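Local coordinates for NO-binding heme-dependent sensor protein (Shewanella oneidensis, PDB 4U99) that binds heme and, as a member of the H-NOX family of gas sensors, probably signals the presence of nitric oxide, at residues K2-N7 / Y36-S41; D86-F91 / D100-E105; F153-Q158 / I176-D181. The protein carries 3 engineered substitutions. All coordinates share one frame; numbering follows the deposited sequence.

Contact 1: K2-N7 / Y36-S41; sequences KGIIFN and YVSAKS. With HEM (protoporphyrin IX containing Fe), chain C.
The ammonium NZ of K2 is gripped by two acceptors of the 36-41 loop, S41 OG at 2.8 Å and A39 O at 3.1 Å, and by H111 O from beyond the contact. CG lies beside the backbone N (chi1 -70°) and the chain bends at CG before running straight, which carries NZ alongside S41 while the backbone N of K2 donates to heme propionate O1D at 2.7 Å. With alanine in place of K2, S41 OG, A39 O and H111 O would probably lose the ammonium they share, though the backbone bond to O1D could remain. The next two amides also reach the loop: G3 N donates to K40 O at 2.8 Å, and I4 N makes a weak bond to S38 O. G3 comes so close to V37 O (CA to O 3.3 Å) that a side chain would clash. F6 and Y36 form an offset stack, centroids 3.9 Å apart and planes at 9°. N7 ND2 donates almost straight to Y36 O at 3.0 Å, Y36 O lying in the plane of the N7 amide. Y36 OH is hydrogen-bonded to E46 OE1. The loop thus joins helix 3-16 to helix 44-58, while I4 and I5 pack on helix 62-80.

Contact 2: D86-F91 / D100-E105; sequences DKFDDF and DVIHLE. With HEM (protoporphyrin IX containing Fe), chain C.
F88 meets helix 98-109 through the far end of its ring: CZ lies 3.6 Å from V101 CG1, and CE2 lies 3.6 Å from I102 CG1. Helix 98-109 is the proximal helix of the H-NOX fold, the one that carries the heme ligand H103. The two aliphatic side chains come at the phenyl obliquely, V101 pointing back against it and I102 crossing it. I102 serves both sides: CG1 and CD1 touch CE2 of F88, while CG2, anti to the backbone N, sits 3.4 Å from C2C of the heme. It thus links the 86-91 loop to the porphyrin, one residue before H103.

Beside F88, K87 also meets the helix. Its CB lies over one face of the F88 ring, toward the rim, and beyond CG the chain is extended (chi2 179°), passing V101 CG1 with its CD and ending near E105. NZ lies 3.4 Å from E105 CG but 4.1 Å from OE2, too far for a salt bridge; the opposite charges would attract only loosely at this solvent-facing margin, and OE2 also has a long, weak ion pair with K108.

In the second layer, the loop is set by helix 91-96, whose S93 and L94 touch F88, with L94 packing on I102 as well. D90 is the N-cap of that helix, its OD1 accepting from S93 N, and F91 turns to helix 139-152. A wider pi-type turn at 100-102 precedes the ligand, and L115 and P116 touch the H103 side chain. H103 NE2 binds the heme iron at 2.2 Å, with the heme carbon CHB at the edge of its ring, in plane.

Contact 3: F153-Q158 / I176-D181; sequences FAAAIQ and IELQND. Engineered in segment 153-158: A154 (natural residue Gln), A155 (natural residue Gln), A156 (natural residue Lys). With NA (sodium ion), chain E.
I157 and L178, a non-hydrogen-bonded pair of the hairpin 156-163/172-180, meet where the packing is dense: CG2 of the isoleucine lies 4.0 Å from CD1 of the leucine. CG1 of I157 stands between its own backbone N and carbonyl carbon (chi1 64°), leaving CG2 to face the leucine. F147 and A150 of helix 139-152 and F91 cover I157, and F91 also touches I176.

Q158 and E177 pair through two backbone bonds. Towards A156 the register slips by one in a classic bulge: Q179 and N180 both face A156, whose O accepts from Q179 N at 2.8 Å and only weakly from N180 N.

The face of A156, Q158, E177 and N180 is the looser one. On the solvent side the exposed Q158 and Q179 meet, Q158 NE2 reaching Q179 OE1 at 2.8 Å, the amide planes 88° apart and the donor tilted 35° from the acceptor's carbonyl plane. A154, A155 and A156 are engineered alanines (Gln, Gln and Lys in the natural sequence). A154 closes helix 139-152 as the C' residue of a Schellman motif.

At the strand end N180 OD1 and D181 O each bind sodium at 2.4 Å, with three waters and L184 O. These ligands are neutral oxygens, so the ion is probably held largely by carbonyl and water dipoles, the nearby D181 carboxylate, hydrogen-bonded to N183 N, likely adding some negative field.

How the contacts relate
Contact 2 is largely a surface contact, whereas contacts 1 and 3 are partly buried and polar in part. Contacts 1 and 2 touch the same heme from different parts of the fold, the first at a propionate and the second at the iron and porphyrin, with their nearest atoms about 8 Å apart. Contact 1 relies on an ammonium and amides donating to loop oxygens, and on a ring stack, contact 2 on apolar and loosely charged side chains, and contact 3 on strand-to-strand backbone bonds. Contacts 2 and 3 meet directly, F153 packing against the 88-91 backbone, with D90 N 3.5 Å from F153 CE1. Contacts 1 and 3 lie on opposite sides of the chain's centre.

Contact 1: K2-N7 / Y36-S41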
loop_
_atom_site.group_PDB
_atom_site.type_symbol
_atom_site.label_atom_id
_atom_site.label_comp_id
_atom_site.label_asym_id
_atom_site.label_seq_id
_atom_site.Cartn_x
_atom_site.Cartn_y
_atom_site.Cartn_z
ATOM N N LYS A 2 -11.133 -3.844 3.307
ATOM C CA LYS A 2 -12.109 -3.602 2.245
ATOM C C LYS A 2 -11.853 -4.461 1.013
ATOM O O LYS A 2 -10.707 -4.740 0.659
ATOM C CB LYS A 2 -12.115 -2.123 1.854
ATOM C CG LYS A 2 -12.700 -1.201 2.919
ATOM C CD LYS A 2 -14.154 -1.541 3.226
ATOM C CE LYS A 2 -14.753 -0.581 4.232
ATOM N NZ LYS A 2 -16.156 -0.948 4.576
ATOM N N GLY A 3 -12.940 -4.868 0.363
ATOM C CA GLY A 3 -12.874 -5.746 -0.790
ATOM C C GLY A 3 -11.978 -5.227 -1.898
ATOM O O GLY A 3 -11.390 -6.012 -2.642
ATOM N N ILE A 4 -11.865 -3.907 -2.009
ATOM C CA ILE A 4 -11.038 -3.318 -3.053
ATOM C C ILE A 4 -9.590 -3.804 -2.953
ATOM O O ILE A 4 -8.943 -4.034 -3.971
ATOM C CB ILE A 4 -11.056 -1.781 -3.005
ATOM C CG1 ILE A 4 -10.184 -1.231 -4.131
ATOM C CG2 ILE A 4 -10.595 -1.260 -1.642
ATOM C CD1 ILE A 4 -10.374 0.217 -4.377
ATOM N N ILE A 5 -9.092 -3.969 -1.732
ATOM C CA ILE A 5 -7.735 -4.475 -1.530
ATOM C C ILE A 5 -7.636 -5.892 -2.096
ATOM O O ILE A 5 -6.691 -6.216 -2.815
ATOM C CB ILE A 5 -7.337 -4.468 -0.040
ATOM C CG1 ILE A 5 -7.557 -3.082 0.573
ATOM C CG2 ILE A 5 -5.880 -4.896 0.135
ATOM C CD1 ILE A 5 -6.815 -1.953 -0.124
ATOM N N PHE A 6 -8.623 -6.727 -1.779
ATOM C CA PHE A 6 -8.708 -8.075 -2.339
ATOM C C PHE A 6 -8.825 -8.070 -3.866
ATOM O O PHE A 6 -8.258 -8.931 -4.537
ATOM C CB PHE A 6 -9.907 -8.827 -1.757
ATOM C CG PHE A 6 -9.780 -9.141 -0.299
ATOM C CD1 PHE A 6 -10.226 -8.247 0.659
ATOM C CD2 PHE A 6 -9.226 -10.341 0.119
ATOM C CE1 PHE A 6 -10.113 -8.539 2.005
ATOM C CE2 PHE A 6 -9.114 -10.639 1.462
ATOM C CZ PHE A 6 -9.557 -9.738 2.404
ATOM N N ASN A 7 -9.575 -7.117 -4.414
ATOM C CA ASN A 7 -9.759 -7.056 -5.862
ATOM C C ASN A 7 -8.435 -6.777 -6.565
ATOM O O ASN A 7 -8.108 -7.409 -7.568
ATOM C CB ASN A 7 -10.778 -5.982 -6.251
ATOM C CG ASN A 7 -12.173 -6.249 -5.698
ATOM O OD1 ASN A 7 -12.923 -5.311 -5.423
ATOM N ND2 ASN A 7 -12.529 -7.523 -5.540
ATOM N N TYR A 36 -15.570 -10.639 -3.232
ATOM C CA TYR A 36 -15.153 -9.411 -2.570
ATOM C C TYR A 36 -15.768 -8.177 -3.225
ATOM O O TYR A 36 -15.275 -7.688 -4.240
ATOM C CB TYR A 36 -13.630 -9.306 -2.570
ATOM C CG TYR A 36 -12.966 -10.393 -1.756
ATOM C CD1 TYR A 36 -13.085 -10.420 -0.373
ATOM C CD2 TYR A 36 -12.230 -11.398 -2.369
ATOM C CE1 TYR A 36 -12.486 -11.413 0.379
ATOM C CE2 TYR A 36 -11.628 -12.393 -1.626
ATOM C CZ TYR A 36 -11.759 -12.397 -0.253
ATOM O OH TYR A 36 -11.160 -13.387 0.489
ATOM N N VAL A 37 -16.855 -7.688 -2.636
ATOM C CA VAL A 37 -17.449 -6.424 -3.046
ATOM C C VAL A 37 -16.508 -5.310 -2.603
ATOM O O VAL A 37 -16.106 -5.259 -1.443
ATOM C CB VAL A 37 -18.851 -6.230 -2.444
ATOM C CG1 VAL A 37 -19.463 -4.911 -2.909
ATOM C CG2 VAL A 37 -19.746 -7.397 -2.819
ATOM N N SER A 38 -16.176 -4.422 -3.536
ATOM C CA SER A 38 -15.125 -3.425 -3.340
ATOM C C SER A 38 -15.303 -2.588 -2.072
ATOM O O SER A 38 -14.345 -2.359 -1.333
ATOM C CB SER A 38 -15.061 -2.502 -4.558
ATOM O OG SER A 38 -13.931 -1.653 -4.506
ATOM N N ALA A 39 -16.529 -2.141 -1.820
ATOM C CA ALA A 39 -16.805 -1.251 -0.692
ATOM C C ALA A 39 -17.079 -1.980 0.630
ATOM O O ALA A 39 -17.207 -1.341 1.674
ATOM C CB ALA A 39 -17.980 -0.349 -1.031
ATOM N N LYS A 40 -17.175 -3.303 0.585
ATOM C CA LYS A 40 -17.522 -4.082 1.772
ATOM C C LYS A 40 -16.289 -4.493 2.581
ATOM O O LYS A 40 -15.223 -4.738 2.018
ATOM C CB LYS A 40 -18.307 -5.327 1.370
ATOM C CG LYS A 40 -19.657 -5.453 2.048
ATOM C CD LYS A 40 -20.420 -6.655 1.527
ATOM C CE LYS A 40 -20.908 -7.532 2.665
ATOM N NZ LYS A 40 -21.859 -6.807 3.553
ATOM N N SER A 41 -16.453 -4.572 3.899
ATOM C CA SER A 41 -15.375 -4.992 4.795
ATOM C C SER A 41 -15.315 -6.508 4.929
ATOM O O SER A 41 -16.348 -7.173 5.011
ATOM C CB SER A 41 -15.554 -4.366 6.182
ATOM O OG SER A 41 -15.218 -2.993 6.173
HETATM C CHA HEM C . -5.312 1.159 3.577
HETATM C CHB HEM C . -1.130 3.578 3.234
HETATM C CHC HEM C . -2.643 5.759 -0.809
HETATM C CHD HEM C . -7.121 4.135 0.137
HETATM C C1A HEM C . -3.985 1.487 3.703
HETATM C C2A HEM C . -2.965 0.689 4.353
HETATM C C3A HEM C . -1.804 1.358 4.255
HETATM C C4A HEM C . -2.054 2.599 3.544
HETATM C CMA HEM C . -0.425 0.914 4.786
HETATM C CAA HEM C . -3.198 -0.689 5.022
HETATM C CBA HEM C . -4.013 -0.557 6.311
HETATM C CGA HEM C . -3.146 -0.281 7.523
HETATM O O1A HEM C . -3.694 -0.242 8.657
HETATM O O2A HEM C . -1.911 -0.095 7.390
HETATM C C1B HEM C . -1.133 4.337 2.086
HETATM C C2B HEM C . -0.002 5.047 1.527
HETATM C C3B HEM C . -0.422 5.666 0.404
HETATM C C4B HEM C . -1.828 5.340 0.223
HETATM C CMB HEM C . 1.394 5.052 2.198
HETATM C CAB HEM C . 0.350 6.555 -0.604
HETATM C CBB HEM C . 1.683 6.555 -0.715
HETATM C C1C HEM C . -3.996 5.509 -0.912
HETATM C C2C HEM C . -4.867 5.979 -1.968
HETATM C C3C HEM C . -6.103 5.512 -1.716
HETATM C C4C HEM C . -6.055 4.765 -0.477
HETATM C CMC HEM C . -4.373 6.825 -3.165
HETATM C CAC HEM C . -7.414 5.729 -2.505
HETATM C CBC HEM C . -7.651 6.876 -3.140
HETATM C C1D HEM C . -7.036 3.092 1.037
HETATM C C2D HEM C . -8.064 2.099 1.278
HETATM C C3D HEM C . -7.494 1.172 2.352
HETATM C C4D HEM C . -6.180 1.694 2.653
HETATM C CMD HEM C . -9.446 1.983 0.601
HETATM C CAD HEM C . -8.174 -0.064 2.973
HETATM C CBD HEM C . -8.972 0.333 4.208
HETATM C CGD HEM C . -9.695 -0.885 4.719
HETATM O O1D HEM C . -9.392 -2.006 4.233
HETATM O O2D HEM C . -10.573 -0.738 5.606
HETATM N NA HEM C . -3.398 2.643 3.226
HETATM N NB HEM C . -2.224 4.535 1.268
HETATM N NC HEM C . -4.756 4.778 -0.021
HETATM N ND HEM C . -5.949 2.822 1.866
HETATM FE FE HEM C . -4.128 3.883 1.746
HETATM O O HOH W 1 -12.275 -2.701 -7.117
#

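Contact 2: D86-F91 / D100-E105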
loop_
_atom_site.group_PDB
_atom_site.type_symbol
_atom_site.label_atom_id
_atom_site.label_comp_id
_atom_site.label_asym_id
_atom_site.label_seq_id
_atom_site.Cartn_x
_atom_site.Cartn_y
_atom_site.Cartn_z
ATOM N N ASP A 86 -5.669 12.757 -8.381
ATOM C CA ASP A 86 -5.504 13.934 -9.229
ATOM C C ASP A 86 -5.568 15.238 -8.425
ATOM O O ASP A 86 -5.394 16.320 -8.977
ATOM C CB ASP A 86 -6.558 13.934 -10.341
ATOM C CG ASP A 86 -6.213 12.966 -11.463
ATOM O OD1 ASP A 86 -5.226 12.207 -11.313
ATOM O OD2 ASP A 86 -6.923 12.953 -12.486
ATOM N N LYS A 87 -5.802 15.137 -7.120
ATOM C CA LYS A 87 -5.704 16.296 -6.236
ATOM C C LYS A 87 -4.255 16.769 -6.069
ATOM O O LYS A 87 -4.010 17.893 -5.624
ATOM C CB LYS A 87 -6.295 15.972 -4.860
ATOM C CG LYS A 87 -7.818 15.880 -4.845
ATOM C CD LYS A 87 -8.355 15.537 -3.457
ATOM C CE LYS A 87 -9.878 15.719 -3.406
ATOM N NZ LYS A 87 -10.440 15.362 -2.071
ATOM N N PHE A 88 -3.302 15.912 -6.428
ATOM C CA PHE A 88 -1.883 16.187 -6.201
ATOM C C PHE A 88 -1.097 16.256 -7.502
ATOM O O PHE A 88 -1.294 15.439 -8.402
ATOM C CB PHE A 88 -1.293 15.117 -5.285
ATOM C CG PHE A 88 -2.072 14.930 -4.021
ATOM C CD1 PHE A 88 -1.917 15.810 -2.963
ATOM C CD2 PHE A 88 -2.977 13.889 -3.897
ATOM C CE1 PHE A 88 -2.643 15.647 -1.798
ATOM C CE2 PHE A 88 -3.700 13.720 -2.732
ATOM C CZ PHE A 88 -3.535 14.602 -1.684
ATOM N N ASP A 89 -0.203 17.237 -7.590
ATOM C CA ASP A 89 0.577 17.473 -8.800
ATOM C C ASP A 89 1.986 16.885 -8.703
ATOM O O ASP A 89 2.713 16.846 -9.693
ATOM C CB ASP A 89 0.660 18.972 -9.088
ATOM C CG ASP A 89 -0.689 19.581 -9.424
ATOM O OD1 ASP A 89 -1.527 18.890 -10.048
ATOM O OD2 ASP A 89 -0.912 20.755 -9.065
ATOM N N ASP A 90 2.377 16.437 -7.513
ATOM C CA ASP A 90 3.695 15.833 -7.338
ATOM C C ASP A 90 3.737 14.848 -6.173
ATOM O O ASP A 90 2.832 14.804 -5.330
ATOM C CB ASP A 90 4.757 16.919 -7.137
ATOM C CG ASP A 90 4.435 17.842 -5.980
ATOM O OD1 ASP A 90 4.584 17.419 -4.820
ATOM O OD2 ASP A 90 4.031 18.996 -6.231
ATOM N N PHE A 91 4.806 14.062 -6.139
ATOM C CA PHE A 91 4.970 13.005 -5.152
ATOM C C PHE A 91 4.947 13.540 -3.725
ATOM O O PHE A 91 4.251 13.000 -2.867
ATOM C CB PHE A 91 6.279 12.255 -5.410
ATOM C CG PHE A 91 6.667 11.314 -4.310
ATOM C CD1 PHE A 91 6.157 10.028 -4.269
ATOM C CD2 PHE A 91 7.549 11.711 -3.321
ATOM C CE1 PHE A 91 6.517 9.155 -3.256
ATOM C CE2 PHE A 91 7.916 10.841 -2.304
ATOM C CZ PHE A 91 7.399 9.563 -2.274
ATOM N N ASP A 100 -4.467 13.513 5.822
ATOM C CA ASP A 100 -5.463 14.574 5.940
ATOM C C ASP A 100 -6.335 14.749 4.696
ATOM O O ASP A 100 -7.381 15.386 4.770
ATOM C CB ASP A 100 -4.776 15.906 6.260
ATOM C CG ASP A 100 -4.158 15.929 7.649
ATOM O OD1 ASP A 100 -4.675 15.233 8.550
ATOM O OD2 ASP A 100 -3.156 16.651 7.840
ATOM N N VAL A 101 -5.906 14.197 3.564
ATOM C CA VAL A 101 -6.651 14.343 2.317
ATOM C C VAL A 101 -7.100 12.992 1.775
ATOM O O VAL A 101 -8.290 12.746 1.641
ATOM C CB VAL A 101 -5.815 15.070 1.243
ATOM C CG1 VAL A 101 -6.624 15.239 -0.043
ATOM C CG2 VAL A 101 -5.363 16.423 1.758
ATOM N N ILE A 102 -6.155 12.114 1.465
ATOM C CA ILE A 102 -6.504 10.837 0.855
ATOM C C ILE A 102 -7.341 9.968 1.793
ATOM O O ILE A 102 -8.471 9.621 1.471
ATOM C CB ILE A 102 -5.240 10.070 0.420
ATOM C CG1 ILE A 102 -4.511 10.874 -0.662
ATOM C CG2 ILE A 102 -5.603 8.684 -0.108
ATOM C CD1 ILE A 102 -3.219 10.269 -1.130
ATOM N N HIS A 103 -6.797 9.619 2.951
ATOM C CA HIS A 103 -7.492 8.701 3.844
ATOM C C HIS A 103 -8.690 9.381 4.511
ATOM O O HIS A 103 -9.624 8.712 4.952
ATOM C CB HIS A 103 -6.517 8.134 4.881
ATOM C CG HIS A 103 -5.622 7.063 4.334
ATOM N ND1 HIS A 103 -4.479 6.643 4.979
ATOM C CD2 HIS A 103 -5.705 6.324 3.201
ATOM C CE1 HIS A 103 -3.896 5.693 4.268
ATOM N NE2 HIS A 103 -4.620 5.479 3.185
ATOM N N LEU A 104 -8.683 10.710 4.562
ATOM C CA LEU A 104 -9.881 11.440 4.956
ATOM C C LEU A 104 -10.997 11.197 3.934
ATOM O O LEU A 104 -12.144 10.969 4.309
ATOM C CB LEU A 104 -9.604 12.941 5.085
ATOM C CG LEU A 104 -10.826 13.787 5.469
ATOM C CD1 LEU A 104 -11.264 13.485 6.898
ATOM C CD2 LEU A 104 -10.561 15.272 5.298
ATOM N N GLU A 105 -10.660 11.246 2.646
ATOM C CA GLU A 105 -11.642 10.967 1.595
ATOM C C GLU A 105 -12.144 9.534 1.693
ATOM O O GLU A 105 -13.328 9.265 1.488
ATOM C CB GLU A 105 -11.050 11.193 0.200
ATOM C CG GLU A 105 -11.338 12.548 -0.418
ATOM C CD GLU A 105 -12.811 12.874 -0.467
ATOM O OE1 GLU A 105 -13.512 12.374 -1.376
ATOM O OE2 GLU A 105 -13.270 13.633 0.412
HETATM C CHA HEM C . -5.312 1.159 3.577
HETATM C CHB HEM C . -1.130 3.578 3.234
HETATM C CHC HEM C . -2.643 5.759 -0.809
HETATM C CHD HEM C . -7.121 4.135 0.137
HETATM C C1A HEM C . -3.985 1.487 3.703
HETATM C C2A HEM C . -2.965 0.689 4.353
HETATM C C3A HEM C . -1.804 1.358 4.255
HETATM C C4A HEM C . -2.054 2.599 3.544
HETATM C CMA HEM C . -0.425 0.914 4.786
HETATM C CAA HEM C . -3.198 -0.689 5.022
HETATM C CBA HEM C . -4.013 -0.557 6.311
HETATM C CGA HEM C . -3.146 -0.281 7.523
HETATM O O1A HEM C . -3.694 -0.242 8.657
HETATM O O2A HEM C . -1.911 -0.095 7.390
HETATM C C1B HEM C . -1.133 4.337 2.086
HETATM C C2B HEM C . -0.002 5.047 1.527
HETATM C C3B HEM C . -0.422 5.666 0.404
HETATM C C4B HEM C . -1.828 5.340 0.223
HETATM C CMB HEM C . 1.394 5.052 2.198
HETATM C CAB HEM C . 0.350 6.555 -0.604
HETATM C CBB HEM C . 1.683 6.555 -0.715
HETATM C C1C HEM C . -3.996 5.509 -0.912
HETATM C C2C HEM C . -4.867 5.979 -1.968
HETATM C C3C HEM C . -6.103 5.512 -1.716
HETATM C C4C HEM C . -6.055 4.765 -0.477
HETATM C CMC HEM C . -4.373 6.825 -3.165
HETATM C CAC HEM C . -7.414 5.729 -2.505
HETATM C CBC HEM C . -7.651 6.876 -3.140
HETATM C C1D HEM C . -7.036 3.092 1.037
HETATM C C2D HEM C . -8.064 2.099 1.278
HETATM C C3D HEM C . -7.494 1.172 2.352
HETATM C C4D HEM C . -6.180 1.694 2.653
HETATM C CMD HEM C . -9.446 1.983 0.601
HETATM C CAD HEM C . -8.174 -0.064 2.973
HETATM C CBD HEM C . -8.972 0.333 4.208
HETATM C CGD HEM C . -9.695 -0.885 4.719
HETATM O O1D HEM C . -9.392 -2.006 4.233
HETATM O O2D HEM C . -10.573 -0.738 5.606
HETATM N NA HEM C . -3.398 2.643 3.226
HETATM N NB HEM C . -2.224 4.535 1.268
HETATM N NC HEM C . -4.756 4.778 -0.021
HETATM N ND HEM C . -5.949 2.822 1.866
HETATM FE FE HEM C . -4.128 3.883 1.746
#

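Contact 3: F153-Q158 / I176-D181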
loop_
_atom_site.group_PDB
_atom_site.type_symbol
_atom_site.label_atom_id
_atom_site.label_comp_id
_atom_site.label_asym_id
_atom_site.label_seq_id
_atom_site.Cartn_x
_atom_site.Cartn_y
_atom_site.Cartn_z
ATOM N N PHE A 153 4.278 9.435 -10.394
ATOM C CA PHE A 153 4.739 10.783 -10.723
ATOM C C PHE A 153 6.071 10.795 -11.470
ATOM O O PHE A 153 6.712 11.840 -11.579
ATOM C CB PHE A 153 4.864 11.616 -9.446
ATOM C CG PHE A 153 3.547 11.966 -8.829
ATOM C CD1 PHE A 153 2.747 12.947 -9.390
ATOM C CD2 PHE A 153 3.104 11.314 -7.696
ATOM C CE1 PHE A 153 1.529 13.269 -8.828
ATOM C CE2 PHE A 153 1.887 11.634 -7.131
ATOM C CZ PHE A 153 1.101 12.613 -7.698
ATOM N N ALA A 154 6.477 9.643 -11.993
ATOM C CA ALA A 154 7.757 9.523 -12.685
ATOM C C ALA A 154 8.890 10.040 -11.802
ATOM O O ALA A 154 9.802 10.717 -12.275
ATOM C CB ALA A 154 7.724 10.278 -14.012
ATOM N N ALA A 155 8.809 9.722 -10.514
ATOM C CA ALA A 155 9.820 10.124 -9.545
ATOM C C ALA A 155 10.640 8.918 -9.096
ATOM O O ALA A 155 10.218 7.773 -9.266
ATOM C CB ALA A 155 9.164 10.795 -8.346
ATOM N N ALA A 156 11.813 9.189 -8.528
ATOM C CA ALA A 156 12.677 8.150 -7.975
ATOM C C ALA A 156 12.937 8.422 -6.496
ATOM O O ALA A 156 13.303 9.536 -6.123
ATOM C CB ALA A 156 13.999 8.082 -8.747
ATOM N N ILE A 157 12.745 7.406 -5.658
ATOM C CA ILE A 157 12.929 7.565 -4.220
ATOM C C ILE A 157 13.741 6.435 -3.590
ATOM O O ILE A 157 13.915 5.366 -4.178
ATOM C CB ILE A 157 11.571 7.653 -3.476
ATOM C CG1 ILE A 157 10.775 6.353 -3.626
ATOM C CG2 ILE A 157 10.761 8.842 -3.982
ATOM C CD1 ILE A 157 9.560 6.271 -2.694
ATOM N N GLN A 158 14.233 6.702 -2.385
ATOM C CA GLN A 158 14.789 5.681 -1.511
ATOM C C GLN A 158 14.093 5.806 -0.168
ATOM O O GLN A 158 13.705 6.907 0.226
ATOM C CB GLN A 158 16.306 5.845 -1.343
ATOM C CG GLN A 158 17.081 5.921 -2.644
ATOM C CD GLN A 158 17.062 4.623 -3.428
ATOM O OE1 GLN A 158 16.648 3.581 -2.919
ATOM N NE2 GLN A 158 17.515 4.681 -4.678
ATOM N N ILE A 176 11.979 9.074 3.681
ATOM C CA ILE A 176 11.883 9.052 2.227
ATOM C C ILE A 176 12.826 10.085 1.629
ATOM O O ILE A 176 12.757 11.259 1.979
ATOM C CB ILE A 176 10.448 9.350 1.754
ATOM C CG1 ILE A 176 9.445 8.417 2.443
ATOM C CG2 ILE A 176 10.346 9.224 0.234
ATOM C CD1 ILE A 176 8.009 8.838 2.270
ATOM N N GLU A 177 13.713 9.652 0.741
ATOM C CA GLU A 177 14.539 10.592 -0.008
ATOM C C GLU A 177 14.037 10.694 -1.437
ATOM O O GLU A 177 13.996 9.702 -2.157
ATOM C CB GLU A 177 16.012 10.177 -0.009
ATOM C CG GLU A 177 16.896 11.159 -0.786
ATOM C CD GLU A 177 18.314 10.661 -0.993
ATOM O OE1 GLU A 177 18.617 9.514 -0.600
ATOM O OE2 GLU A 177 19.129 11.423 -1.558
ATOM N N LEU A 178 13.658 11.900 -1.840
ATOM C CA LEU A 178 13.305 12.158 -3.228
ATOM C C LEU A 178 14.581 12.410 -4.028
ATOM O O LEU A 178 15.200 13.464 -3.905
ATOM C CB LEU A 178 12.353 13.350 -3.329
ATOM C CG LEU A 178 11.876 13.745 -4.728
ATOM C CD1 LEU A 178 11.075 12.626 -5.374
ATOM C CD2 LEU A 178 11.051 15.018 -4.648
ATOM N N GLN A 179 14.974 11.433 -4.836
ATOM C CA GLN A 179 16.197 11.535 -5.626
ATOM C C GLN A 179 15.971 12.309 -6.913
ATOM O O GLN A 179 16.862 13.011 -7.389
ATOM C CB GLN A 179 16.738 10.147 -5.955
ATOM C CG GLN A 179 17.189 9.367 -4.742
ATOM C CD GLN A 179 17.674 7.982 -5.097
ATOM O OE1 GLN A 179 16.978 7.219 -5.771
ATOM N NE2 GLN A 179 18.873 7.642 -4.640
ATOM N N ASN A 180 14.780 12.166 -7.483
ATOM C CA ASN A 180 14.445 12.875 -8.706
ATOM C C ASN A 180 12.948 12.922 -8.976
ATOM O O ASN A 180 12.216 11.986 -8.652
ATOM C CB ASN A 180 15.143 12.225 -9.900
ATOM C CG ASN A 180 14.976 13.026 -11.171
ATOM O OD1 ASN A 180 15.191 14.235 -11.187
ATOM N ND2 ASN A 180 14.567 12.359 -12.242
ATOM N N ASP A 181 12.507 14.030 -9.558
ATOM C CA ASP A 181 11.183 14.117 -10.161
ATOM C C ASP A 181 11.218 15.264 -11.171
ATOM O O ASP A 181 12.267 15.874 -11.365
ATOM C CB ASP A 181 10.084 14.286 -9.092
ATOM C CG ASP A 181 9.998 15.695 -8.511
ATOM O OD1 ASP A 181 10.848 16.561 -8.802
ATOM O OD2 ASP A 181 9.054 15.929 -7.725
HETATM NA NA NA E . 14.231 15.742 -12.807
HETATM O O HOH W 2 13.054 14.161 -13.969
HETATM O O HOH W 3 13.763 17.359 -14.247
HETATM O O HOH W 4 16.045 14.941 -14.313
#